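Local coordinates for protein aminofutalosine deaminase (Helicobacter pylori, PDB 7LKK) that hydrolytically deaminates aminofutalosine in the menaquinone pathway, using a metal-dependent active site of the amidohydrolase family, at residues I48-Y51 against H52-T55; L104-G107 against G108-E112; L338-E341 against L342-F345. All coordinates share one frame; numbering follows the deposited sequence.

How the contacts relate
The three contacts are local ones, strung in series along the chain. Contact 1 (48-55) starts a short helix beside the four-stranded mixed sheet, about 33 Å from the centre of the chain and away from the metal site. Contact 2 (104-112) lies on the opposite side of that centre, its middle 54 Å from that of contact 1; the side chain of Ile-110 comes within about 9 Å of the bound methylthio-coformycin. Contact 3 (338-345) is buried, its centre 32 Å from contact 1 and 27 Å from contact 2. Its Glu-341 side chain lies about 6 Å from that of Asp-328, a ligand of the iron, and about 11 Å from the iron itself.

Contact 1: residues I48-Y51 against H52-T55; sequences IGDY and HNLT
Asp-50 ends strand 45-50 and Leu-54 lies in the first turn of helix 51-57, the two joined by a backbone bond from Leu-54 N to Asp-50 O (2.8 Å); Thr-55 N follows with a bond to Tyr-51 O (3.0 Å). The Asp-50 carboxylate caps this turn. With CG anti to the backbone N (chi1 174°), it folds back over the start of the helix, and OD2 accepts from Asn-53 N at 3.0 Å. That bond is fairly straight, 164° at the hydrogen, but reaches OD2 on its anti side, somewhat out of the carboxylate plane. One turn along, Thr-55 CG2 sits over a face of the Tyr-51 ring, displaced toward its rim, in a CH-pi contact 3.9 Å from the ring centroid. The same threonine turns its other branch back to the helix: OG1 donates to His-52 O at 2.6 Å, which helps to hold the rotation that puts the methyl over the ring. Leu-54 CD2 approaches Gly-49 O at 4.0 Å, while its side chain also packs on Ile-18 and Val-40. The Tyr-51 ring meets Phe-65 and touches Ala-63, so the helix is held against strands of the small mixed sheet. A strand running straight into a helix through an aspartate N-cap is the motif here.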
loop_
_atom_site.group_PDB
_atom_site.type_symbol
_atom_site.label_atom_id
_atom_site.label_comp_id
_atom_site.label_asym_id
_atom_site.label_seq_id
_atom_site.Cartn_x
_atom_site.Cartn_y
_atom_site.Cartn_z
ATOM N N ILE A 48 17.983 -28.985 -9.861
ATOM C CA ILE A 48 18.188 -27.553 -10.037
ATOM C C ILE A 48 19.597 -27.332 -10.570
ATOM O O ILE A 48 20.528 -28.058 -10.205
ATOM C CB ILE A 48 17.975 -26.781 -8.716
ATOM C CG1 ILE A 48 16.622 -27.140 -8.101
ATOM C CG2 ILE A 48 18.070 -25.277 -8.941
ATOM C CD1 ILE A 48 16.546 -26.883 -6.613
ATOM N N GLY A 49 19.753 -26.337 -11.436
ATOM C CA GLY A 49 21.068 -26.034 -11.969
ATOM C C GLY A 49 20.982 -24.951 -13.018
ATOM O O GLY A 49 19.904 -24.429 -13.325
ATOM N N ASP A 50 22.152 -24.599 -13.551
ATOM C CA ASP A 50 22.218 -23.680 -14.679
ATOM C C ASP A 50 21.349 -24.196 -15.818
ATOM O O ASP A 50 21.392 -25.381 -16.157
ATOM C CB ASP A 50 23.667 -23.518 -15.143
ATOM C CG ASP A 50 23.785 -22.678 -16.397
ATOM O OD1 ASP A 50 23.617 -21.443 -16.305
ATOM O OD2 ASP A 50 24.043 -23.253 -17.477
ATOM N N TYR A 51 20.553 -23.298 -16.403
ATOM C CA TYR A 51 19.550 -23.732 -17.371
ATOM C C TYR A 51 20.195 -24.361 -18.599
ATOM O O TYR A 51 19.769 -25.427 -19.058
ATOM C CB TYR A 51 18.655 -22.563 -17.778
ATOM C CG TYR A 51 17.675 -22.939 -18.864
ATOM C CD1 TYR A 51 16.523 -23.655 -18.567
ATOM C CD2 TYR A 51 17.905 -22.590 -20.187
ATOM C CE1 TYR A 51 15.626 -24.008 -19.557
ATOM C CE2 TYR A 51 17.014 -22.938 -21.183
ATOM C CZ TYR A 51 15.879 -23.646 -20.864
ATOM O OH TYR A 51 14.993 -23.992 -21.858
ATOM N N HIS A 52 21.216 -23.705 -19.157
ATOM C CA HIS A 52 21.874 -24.243 -20.344
ATOM C C HIS A 52 22.477 -25.614 -20.063
ATOM O O HIS A 52 22.307 -26.555 -20.849
ATOM C CB HIS A 52 22.948 -23.273 -20.836
ATOM C CG HIS A 52 23.679 -23.751 -22.052
ATOM N ND1 HIS A 52 23.070 -23.880 -23.282
ATOM C CD2 HIS A 52 24.964 -24.139 -22.225
ATOM C CE1 HIS A 52 23.951 -24.323 -24.162
ATOM N NE2 HIS A 52 25.108 -24.489 -23.546
ATOM N N ASN A 53 23.176 -25.751 -18.933
ATOM C CA ASN A 53 23.736 -27.046 -18.560
ATOM C C ASN A 53 22.643 -28.081 -18.335
ATOM O O ASN A 53 22.854 -29.273 -18.592
ATOM C CB ASN A 53 24.599 -26.905 -17.307
ATOM C CG ASN A 53 25.909 -26.197 -17.581
ATOM O OD1 ASN A 53 26.269 -25.953 -18.732
ATOM N ND2 ASN A 53 26.634 -25.865 -16.518
ATOM N N LEU A 54 21.475 -27.648 -17.858
ATOM C CA LEU A 54 20.366 -28.572 -17.654
ATOM C C LEU A 54 19.837 -29.100 -18.982
ATOM O O LEU A 54 19.475 -30.277 -19.091
ATOM C CB LEU A 54 19.251 -27.872 -16.874
ATOM C CG LEU A 54 18.640 -28.570 -15.659
ATOM C CD1 LEU A 54 19.702 -29.242 -14.809
ATOM C CD2 LEU A 54 17.841 -27.567 -14.832
ATOM N N THR A 55 19.790 -28.243 -20.006
ATOM C CA THR A 55 19.302 -28.674 -21.312
ATOM C C THR A 55 20.292 -29.598 -22.008
ATOM O O THR A 55 19.884 -30.450 -22.805
ATOM C CB THR A 55 19.009 -27.461 -22.193
ATOM O OG1 THR A 55 20.189 -26.656 -22.305
ATOM C CG2 THR A 55 17.880 -26.625 -21.598
#

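Contact 2: residues L104-G107 against G108-E112; sequences LNNG and GAILE
Asn-106 reaches across the turn that follows helix 96-106 and holds the backbone of Ile-110 with its side-chain carbonyl. Among the direct hydrogen bonds, Ile-110 N donates to Asn-106 OD1 at 3.1 Å, nearly straight (166°), in the plane of the amide and on a lone pair. Ala-109 N also approaches Asn-106 OD1, at 3.0 Å, and makes a weak bond to Asn-106 O (3.3 Å) that closes a type I' turn from Asn-106 to Ala-109. The amide gets there because CG stands anti to the backbone N, chi1 177°, which swings it to the side of the departing chain.

Backbone shape comes next: Gly-107 and Gly-108, the two central residues of the turn, both have positive phi. Beyond them, Leu-111 N bonds to Gly-108 O at 3.1 Å in the 3-10 segment 109-111.

Water supplies a further link, donating to Asn-106 OD1 at 3.0 Å and accepting weakly from Gly-108 N.

Van der Waals contact is slight. Ile-110 CG2 lies 3.6 Å from Asn-106 OD1, the two side chains crossing at about a right angle, and both residues pack on Phe-91; Ile-110 O accepts from Asn-86 ND2.

Asn-106 OD1 thus accepts from Ile-110 N and from the water, so a neutral carbonyl oxygen ties the end of the helix to the 3-10 segment, without any charged group taking part.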
loop_
_atom_site.group_PDB
_atom_site.type_symbol
_atom_site.label_atom_id
_atom_site.label_comp_id
_atom_site.label_asym_id
_atom_site.label_seq_id
_atom_site.Cartn_x
_atom_site.Cartn_y
_atom_site.Cartn_z
ATOM N N LEU A 104 -20.828 -8.272 13.988
ATOM C CA LEU A 104 -21.903 -8.930 14.721
ATOM C C LEU A 104 -23.258 -8.324 14.373
ATOM O O LEU A 104 -24.234 -9.054 14.165
ATOM C CB LEU A 104 -21.632 -8.848 16.222
ATOM C CG LEU A 104 -20.441 -9.671 16.715
ATOM C CD1 LEU A 104 -19.703 -8.937 17.817
ATOM C CD2 LEU A 104 -20.891 -11.041 17.189
ATOM N N ASN A 105 -23.336 -6.991 14.302
ATOM C CA ASN A 105 -24.584 -6.334 13.930
ATOM C C ASN A 105 -25.006 -6.660 12.504
ATOM O O ASN A 105 -26.191 -6.532 12.175
ATOM C CB ASN A 105 -24.453 -4.818 14.101
ATOM C CG ASN A 105 -24.379 -4.401 15.556
ATOM O OD1 ASN A 105 -24.812 -5.134 16.445
ATOM N ND2 ASN A 105 -23.832 -3.216 15.809
ATOM N N ASN A 106 -24.066 -7.073 11.651
ATOM C CA ASN A 106 -24.418 -7.489 10.296
ATOM C C ASN A 106 -25.291 -8.738 10.301
ATOM O O ASN A 106 -26.081 -8.946 9.374
ATOM C CB ASN A 106 -23.146 -7.727 9.479
ATOM C CG ASN A 106 -23.437 -8.230 8.078
ATOM O OD1 ASN A 106 -23.465 -9.437 7.832
ATOM N ND2 ASN A 106 -23.648 -7.304 7.149
ATOM N N GLY A 107 -25.160 -9.577 11.327
ATOM C CA GLY A 107 -26.031 -10.731 11.479
ATOM C C GLY A 107 -25.920 -11.762 10.380
ATOM O O GLY A 107 -26.915 -12.417 10.053
ATOM N N GLY A 108 -24.733 -11.925 9.794
ATOM C CA GLY A 108 -24.516 -12.940 8.785
ATOM C C GLY A 108 -25.080 -12.630 7.416
ATOM O O GLY A 108 -25.000 -13.488 6.526
ATOM N N ALA A 109 -25.651 -11.440 7.215
ATOM C CA ALA A 109 -26.239 -11.103 5.921
ATOM C C ALA A 109 -25.204 -11.113 4.802
ATOM O O ALA A 109 -25.524 -11.488 3.667
ATOM C CB ALA A 109 -26.921 -9.737 5.997
ATOM N N ILE A 110 -23.963 -10.715 5.097
ATOM C CA ILE A 110 -22.936 -10.669 4.064
ATOM C C ILE A 110 -22.529 -12.066 3.617
ATOM O O ILE A 110 -21.963 -12.227 2.529
ATOM C CB ILE A 110 -21.718 -9.867 4.566
ATOM C CG1 ILE A 110 -20.838 -9.415 3.395
ATOM C CG2 ILE A 110 -20.909 -10.678 5.568
ATOM C CD1 ILE A 110 -21.512 -8.429 2.467
ATOM N N LEU A 111 -22.816 -13.090 4.424
ATOM C CA LEU A 111 -22.444 -14.456 4.081
ATOM C C LEU A 111 -23.378 -15.088 3.057
ATOM O O LEU A 111 -23.023 -16.115 2.468
ATOM C CB LEU A 111 -22.411 -15.317 5.342
ATOM C CG LEU A 111 -21.222 -15.072 6.272
ATOM C CD1 LEU A 111 -21.630 -15.263 7.722
ATOM C CD2 LEU A 111 -20.072 -15.991 5.911
ATOM N N GLU A 112 -24.552 -14.506 2.829
ATOM C CA GLU A 112 -25.523 -15.098 1.923
ATOM C C GLU A 112 -25.178 -14.762 0.478
ATOM O O GLU A 112 -24.634 -13.694 0.182
ATOM C CB GLU A 112 -26.936 -14.610 2.254
HETATM O O HOH W 1 -21.592 -11.303 9.243
#

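Contact 3: residues L338-E341 against L342-F345; sequences LLDE and LRAF
Asp-340 and Arg-343 form a salt bridge on one flank of helix 338-348, with Arg-343 NH2 2.7 Å from Asp-340 OD1. The arginine turns back toward the preceding turn through a bend at chi3 (-77°), which lays its guanidinium flat over Leu-339 O, 3.5 Å above that oxygen. Asp-340 OD1 instead meets the edge of the group, close to its plane, and the carboxylate is turned 67° against it. A water in the same plane accepts from Arg-343 NE at 2.9 Å and is only weakly tied to Asp-340 OD1. Arg-343 NH1 bonds to the carbonyls of Leu-406 and Ala-409, and Asp-340 OD2 to Ser-335, so several bonds fix both groups. Underneath runs the regular alpha-helical ladder, exemplified by Leu-342 N to Leu-338 O at 2.8 Å, in a helix that packs beside strand 323-325 of the amidohydrolase TIM barrel. Leu-342 has CG anti to its carbonyl carbon (chi1 -66°), which brings CG to 3.2 Å from Leu-338 O and to 4.4 Å from Leu-338 CG. Both leucines pack on Ala-364. Glu-341 bends at chi2, and its buried carboxylate accepts from Asn-333 ND2 at OE1 and from Phe-301 N at OE2. Ala-344 CB lies 3.5 Å from Glu-341 O, and Ala-344 packs on Leu-347 of the second subunit.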
loop_
_atom_site.group_PDB
_atom_site.type_symbol
_atom_site.label_atom_id
_atom_site.label_comp_id
_atom_site.label_asym_id
_atom_site.label_seq_id
_atom_site.Cartn_x
_atom_site.Cartn_y
_atom_site.Cartn_z
ATOM N N LEU A 338 -1.941 -11.660 -2.782
ATOM C CA LEU A 338 -0.857 -11.693 -1.808
ATOM C C LEU A 338 0.233 -10.692 -2.164
ATOM O O LEU A 338 0.910 -10.170 -1.273
ATOM C CB LEU A 338 -0.277 -13.104 -1.693
ATOM C CG LEU A 338 0.660 -13.323 -0.499
ATOM C CD1 LEU A 338 -0.028 -12.959 0.809
ATOM C CD2 LEU A 338 1.172 -14.753 -0.450
ATOM N N LEU A 339 0.404 -10.400 -3.455
ATOM C CA LEU A 339 1.382 -9.395 -3.863
ATOM C C LEU A 339 0.997 -8.010 -3.353
ATOM O O LEU A 339 1.864 -7.240 -2.923
ATOM C CB LEU A 339 1.523 -9.394 -5.384
ATOM C CG LEU A 339 2.168 -10.652 -5.976
ATOM C CD1 LEU A 339 1.932 -10.733 -7.475
ATOM C CD2 LEU A 339 3.652 -10.687 -5.664
ATOM N N ASP A 340 -0.296 -7.678 -3.392
ATOM C CA ASP A 340 -0.758 -6.435 -2.785
ATOM C C ASP A 340 -0.477 -6.422 -1.288
ATOM O O ASP A 340 -0.047 -5.402 -0.737
ATOM C CB ASP A 340 -2.255 -6.242 -3.042
ATOM C CG ASP A 340 -2.563 -5.883 -4.484
ATOM O OD1 ASP A 340 -1.617 -5.646 -5.261
ATOM O OD2 ASP A 340 -3.760 -5.840 -4.841
ATOM N N GLU A 341 -0.707 -7.555 -0.617
ATOM C CA GLU A 341 -0.453 -7.638 0.818
ATOM C C GLU A 341 1.025 -7.460 1.129
ATOM O O GLU A 341 1.387 -6.836 2.134
ATOM C CB GLU A 341 -0.951 -8.979 1.361
ATOM C CG GLU A 341 -1.133 -9.012 2.869
ATOM C CD GLU A 341 -2.272 -8.130 3.333
ATOM O OE1 GLU A 341 -3.214 -7.905 2.544
ATOM O OE2 GLU A 341 -2.228 -7.657 4.488
ATOM N N LEU A 342 1.898 -8.007 0.280
ATOM C CA LEU A 342 3.333 -7.879 0.510
ATOM C C LEU A 342 3.794 -6.436 0.347
ATOM O O LEU A 342 4.657 -5.968 1.097
ATOM C CB LEU A 342 4.099 -8.806 -0.434
ATOM C CG LEU A 342 3.863 -10.297 -0.172
ATOM C CD1 LEU A 342 4.565 -11.159 -1.217
ATOM C CD2 LEU A 342 4.307 -10.671 1.236
ATOM N N ARG A 343 3.226 -5.712 -0.621
ATOM C CA ARG A 343 3.557 -4.297 -0.761
ATOM C C ARG A 343 3.039 -3.490 0.423
ATOM O O ARG A 343 3.712 -2.563 0.889
ATOM C CB ARG A 343 3.000 -3.751 -2.075
ATOM C CG ARG A 343 3.817 -4.154 -3.296
ATOM C CD ARG A 343 3.276 -3.522 -4.563
ATOM N NE ARG A 343 2.070 -4.190 -5.042
ATOM C CZ ARG A 343 2.069 -5.251 -5.844
ATOM N NH1 ARG A 343 3.216 -5.775 -6.261
ATOM N NH2 ARG A 343 0.919 -5.790 -6.227
ATOM N N ALA A 344 1.847 -3.825 0.926
ATOM C CA ALA A 344 1.374 -3.191 2.152
ATOM C C ALA A 344 2.314 -3.496 3.308
ATOM O O ALA A 344 2.590 -2.629 4.145
ATOM C CB ALA A 344 -0.048 -3.655 2.477
ATOM N N PHE A 345 2.826 -4.729 3.354
ATOM C CA PHE A 345 3.791 -5.127 4.373
ATOM C C PHE A 345 5.043 -4.255 4.315
ATOM O O PHE A 345 5.554 -3.816 5.352
ATOM C CB PHE A 345 4.133 -6.608 4.177
ATOM C CG PHE A 345 5.075 -7.176 5.200
ATOM C CD1 PHE A 345 4.629 -7.511 6.468
ATOM C CD2 PHE A 345 6.403 -7.418 4.876
ATOM C CE1 PHE A 345 5.497 -8.055 7.404
ATOM C CE2 PHE A 345 7.272 -7.956 5.804
ATOM C CZ PHE A 345 6.819 -8.276 7.070
HETATM O O HOH W 2 -0.249 -2.634 -4.235
#